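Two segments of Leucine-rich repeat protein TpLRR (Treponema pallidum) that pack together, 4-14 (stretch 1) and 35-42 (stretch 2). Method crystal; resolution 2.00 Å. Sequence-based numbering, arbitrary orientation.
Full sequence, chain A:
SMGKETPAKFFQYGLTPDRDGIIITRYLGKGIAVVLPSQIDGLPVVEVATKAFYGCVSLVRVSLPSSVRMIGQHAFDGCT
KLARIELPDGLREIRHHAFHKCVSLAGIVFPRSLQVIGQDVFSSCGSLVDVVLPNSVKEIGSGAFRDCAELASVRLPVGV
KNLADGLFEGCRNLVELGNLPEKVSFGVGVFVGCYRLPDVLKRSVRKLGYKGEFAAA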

# COMPACT_ATOMS: atom_id res chain seq x y z
N LYS A 4 -8.58 -23.57 3.13
CA LYS A 4 -7.33 -23.95 2.48
C LYS A 4 -6.15 -23.62 3.41
O LYS A 4 -5.18 -24.38 3.45
CB LYS A 4 -7.21 -23.26 1.09
CG LYS A 4 -5.90 -23.55 0.26
CD LYS A 4 -4.64 -22.77 0.78
CE LYS A 4 -3.46 -22.70 -0.23
NZ LYS A 4 -2.17 -22.33 0.47
N GLU A 5 -6.29 -22.55 4.20
CA GLU A 5 -5.30 -21.92 5.09
C GLU A 5 -3.93 -22.58 5.22
O GLU A 5 -3.82 -23.78 5.51
CB GLU A 5 -5.87 -21.76 6.50
CG GLU A 5 -7.04 -20.79 6.56
CD GLU A 5 -7.51 -20.50 7.97
OE1 GLU A 5 -7.02 -21.13 8.95
OE2 GLU A 5 -8.39 -19.62 8.11
N THR A 6 -2.88 -21.78 5.05
CA THR A 6 -1.51 -22.25 5.26
C THR A 6 -1.31 -22.65 6.72
O THR A 6 -1.59 -21.83 7.61
CB THR A 6 -0.52 -21.16 4.87
OG1 THR A 6 -0.78 -20.74 3.53
CG2 THR A 6 0.92 -21.66 5.00
N PRO A 7 -0.84 -23.86 7.00
CA PRO A 7 -0.77 -24.32 8.40
C PRO A 7 0.16 -23.45 9.24
O PRO A 7 1.13 -22.88 8.73
CB PRO A 7 -0.24 -25.75 8.28
CG PRO A 7 0.51 -25.76 7.00
CD PRO A 7 -0.29 -24.86 6.08
N ALA A 8 -0.14 -23.37 10.53
CA ALA A 8 0.59 -22.45 11.40
C ALA A 8 2.09 -22.74 11.45
O ALA A 8 2.87 -21.83 11.73
CB ALA A 8 0.01 -22.47 12.82
N LYS A 9 2.51 -23.98 11.18
CA LYS A 9 3.91 -24.34 11.39
C LYS A 9 4.84 -23.61 10.42
O LYS A 9 6.05 -23.53 10.69
CB LYS A 9 4.10 -25.85 11.27
CG LYS A 9 3.78 -26.44 9.90
CD LYS A 9 3.85 -27.95 9.97
CE LYS A 9 4.42 -28.56 8.70
NZ LYS A 9 4.64 -30.04 8.85
N PHE A 10 4.32 -23.05 9.33
CA PHE A 10 5.13 -22.21 8.46
C PHE A 10 5.28 -20.77 8.95
O PHE A 10 5.94 -19.97 8.27
CB PHE A 10 4.56 -22.23 7.04
CG PHE A 10 4.71 -23.56 6.33
CD1 PHE A 10 3.62 -24.42 6.19
CD2 PHE A 10 5.94 -23.96 5.83
CE1 PHE A 10 3.76 -25.65 5.56
CE2 PHE A 10 6.09 -25.20 5.19
CZ PHE A 10 5.00 -26.04 5.05
N PHE A 11 4.71 -20.40 10.11
CA PHE A 11 4.85 -19.05 10.65
C PHE A 11 5.42 -19.05 12.06
O PHE A 11 5.08 -19.91 12.88
CB PHE A 11 3.50 -18.31 10.71
CG PHE A 11 2.76 -18.32 9.43
CD1 PHE A 11 2.99 -17.36 8.47
CD2 PHE A 11 1.84 -19.34 9.16
CE1 PHE A 11 2.32 -17.38 7.27
CE2 PHE A 11 1.17 -19.38 7.96
CZ PHE A 11 1.40 -18.39 7.01
N GLN A 12 6.28 -18.06 12.33
CA GLN A 12 6.57 -17.63 13.68
C GLN A 12 5.63 -16.48 14.04
O GLN A 12 5.33 -15.62 13.20
CB GLN A 12 8.03 -17.17 13.80
CG GLN A 12 9.01 -18.23 13.36
CD GLN A 12 10.46 -17.84 13.58
OE1 GLN A 12 10.79 -16.67 13.76
NE2 GLN A 12 11.33 -18.84 13.56
N TYR A 13 5.19 -16.47 15.30
CA TYR A 13 4.17 -15.54 15.77
C TYR A 13 4.35 -15.27 17.25
O TYR A 13 4.98 -16.04 17.98
CB TYR A 13 2.75 -16.08 15.54
CG TYR A 13 2.50 -17.42 16.19
CD1 TYR A 13 1.98 -17.51 17.47
CD2 TYR A 13 2.79 -18.59 15.52
CE1 TYR A 13 1.75 -18.76 18.07
CE2 TYR A 13 2.57 -19.83 16.09
CZ TYR A 13 2.05 -19.91 17.37
OH TYR A 13 1.84 -21.15 17.93
N GLY A 14 3.76 -14.16 17.69
CA GLY A 14 3.62 -13.86 19.10
C GLY A 14 2.18 -13.54 19.45
O GLY A 14 1.28 -13.56 18.59
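Stretch 2, residues 35-42: VLPSQIDG

Stretch 2 is mostly extended from Val35 to Ile40, with a break at Ser38, and turns at Asp41 and Gly42. It runs alongside stretch 1 and in the same general direction: Val35 lies by Glu5, their CA atoms 4.8 Å apart, and Ile40 lies by Ala8, with 6.7 Å between CA atoms. The backbones touch closely only at the start. Farther along, the 3-10 turn of residues 8-10 intervenes in stretch 1, and side chains fill the wider gap.

Val35, with phi/psi of -110/100, is held through both its backbone N and its backbone O. Its N donates to Thr6 OG1 at 2.8 Å, and its O accepts from Thr6 N at 2.7 Å, so one threonine uses both backbone and hydroxyl to fix the valine; a threonine in the m rotamer suits this place because its short side chain brings OG1 back beside its own backbone. The carbonyl O of Val35 also lies 3.5 Å from Glu5 CA, a CA-H...O contact. The side chain, in rotamer t, points toward stretch 1, and its CG2 meets Lys4 CD at 3.6 Å; here the lysine offers its aliphatic chain as an apolar surface.

Leu36 turns its CA-to-CB bond away, yet the branched side chain is long enough to return, placing CD1 3.5 Å from Phe11 CE1. Pro37 follows with phi/psi of -60/140, an extended conformation that the proline ring accommodates easily. Its CD lies 3.8 Å from Phe11 CE2 and 3.6 Å from Thr6 O, while its CB is 3.4 Å from Glu5 OE1. Leu36 and Pro37 thus both pack against the buried Phe11 ring, approaching it obliquely. Having no amide hydrogen, Pro37 cannot donate to Thr6 O, which this contact buries without a polar partner.

Ser38 answers the carboxylate of Glu5 twice: its N donates to Glu5 OE2 at 3.1 Å, almost linearly at 177°, and its OG donates to the same oxygen at 2.9 Å. A small hydroxyl side chain in rotamer p can reach the acceptor that its own amide already uses.

Gln39 directs its CA-to-CB bond away from stretch 1, and its OE1 accepts from Gly42 N at 2.8 Å, bracing the turn that follows. Ile40 points back toward stretch 1. Its extended side chain (m, t) carries CD1 to Ala8 CB at 3.7 Å and over one face of the Tyr13 ring, 3.8 Å from the centroid, a CH-pi contact; the small alanine and flat ring receive the methyl well. Asp41 reaches only the margin, its OD2 4.2 Å from Tyr13 OH, and Gly42, whose positive phi of 76° favours glycine, makes no contact with stretch 1.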

# COMPACT_ATOMS: atom_id res chain seq x y z
N VAL A 35 -2.11 -18.59 2.29
CA VAL A 35 -3.39 -18.15 2.82
C VAL A 35 -3.18 -18.06 4.32
O VAL A 35 -3.19 -19.07 5.03
CB VAL A 35 -4.54 -19.10 2.46
CG1 VAL A 35 -5.83 -18.60 3.10
CG2 VAL A 35 -4.69 -19.22 0.95
N LEU A 36 -2.97 -16.84 4.80
CA LEU A 36 -2.73 -16.61 6.22
C LEU A 36 -3.92 -17.10 7.03
O LEU A 36 -5.06 -16.65 6.79
CB LEU A 36 -2.50 -15.13 6.48
CG LEU A 36 -1.89 -14.86 7.84
CD1 LEU A 36 -0.46 -15.34 7.77
CD2 LEU A 36 -1.98 -13.38 8.18
N PRO A 37 -3.71 -17.98 8.02
CA PRO A 37 -4.84 -18.47 8.82
C PRO A 37 -5.55 -17.34 9.54
O PRO A 37 -4.92 -16.41 10.04
CB PRO A 37 -4.18 -19.45 9.81
CG PRO A 37 -2.77 -18.93 9.95
CD PRO A 37 -2.42 -18.46 8.54
N SER A 38 -6.87 -17.42 9.58
CA SER A 38 -7.64 -16.43 10.32
C SER A 38 -7.43 -16.56 11.82
O SER A 38 -7.73 -15.61 12.56
CB SER A 38 -9.12 -16.57 9.99
OG SER A 38 -9.49 -17.93 10.14
N GLN A 39 -6.93 -17.70 12.28
CA GLN A 39 -6.71 -17.92 13.71
C GLN A 39 -5.55 -18.90 13.91
O GLN A 39 -5.26 -19.74 13.05
CB GLN A 39 -7.99 -18.45 14.39
CG GLN A 39 -8.55 -19.75 13.82
CD GLN A 39 -7.85 -20.99 14.39
OE1 GLN A 39 -7.31 -20.95 15.50
NE2 GLN A 39 -7.86 -22.08 13.63
N ILE A 40 -4.88 -18.77 15.05
CA ILE A 40 -3.94 -19.78 15.52
C ILE A 40 -4.38 -20.21 16.91
O ILE A 40 -4.49 -19.38 17.82
CB ILE A 40 -2.49 -19.29 15.55
CG1 ILE A 40 -1.91 -19.31 14.14
CG2 ILE A 40 -1.63 -20.19 16.45
CD1 ILE A 40 -0.43 -19.01 14.11
N ASP A 41 -4.62 -21.52 17.07
CA ASP A 41 -5.03 -22.11 18.34
C ASP A 41 -6.11 -21.28 19.03
O ASP A 41 -6.00 -20.89 20.19
CB ASP A 41 -3.81 -22.35 19.23
CG ASP A 41 -2.95 -23.46 18.69
OD1 ASP A 41 -3.51 -24.53 18.37
OD2 ASP A 41 -1.72 -23.25 18.51
N GLY A 42 -7.16 -20.99 18.27
CA GLY A 42 -8.31 -20.29 18.79
C GLY A 42 -8.12 -18.81 19.00
O GLY A 42 -9.01 -18.17 19.57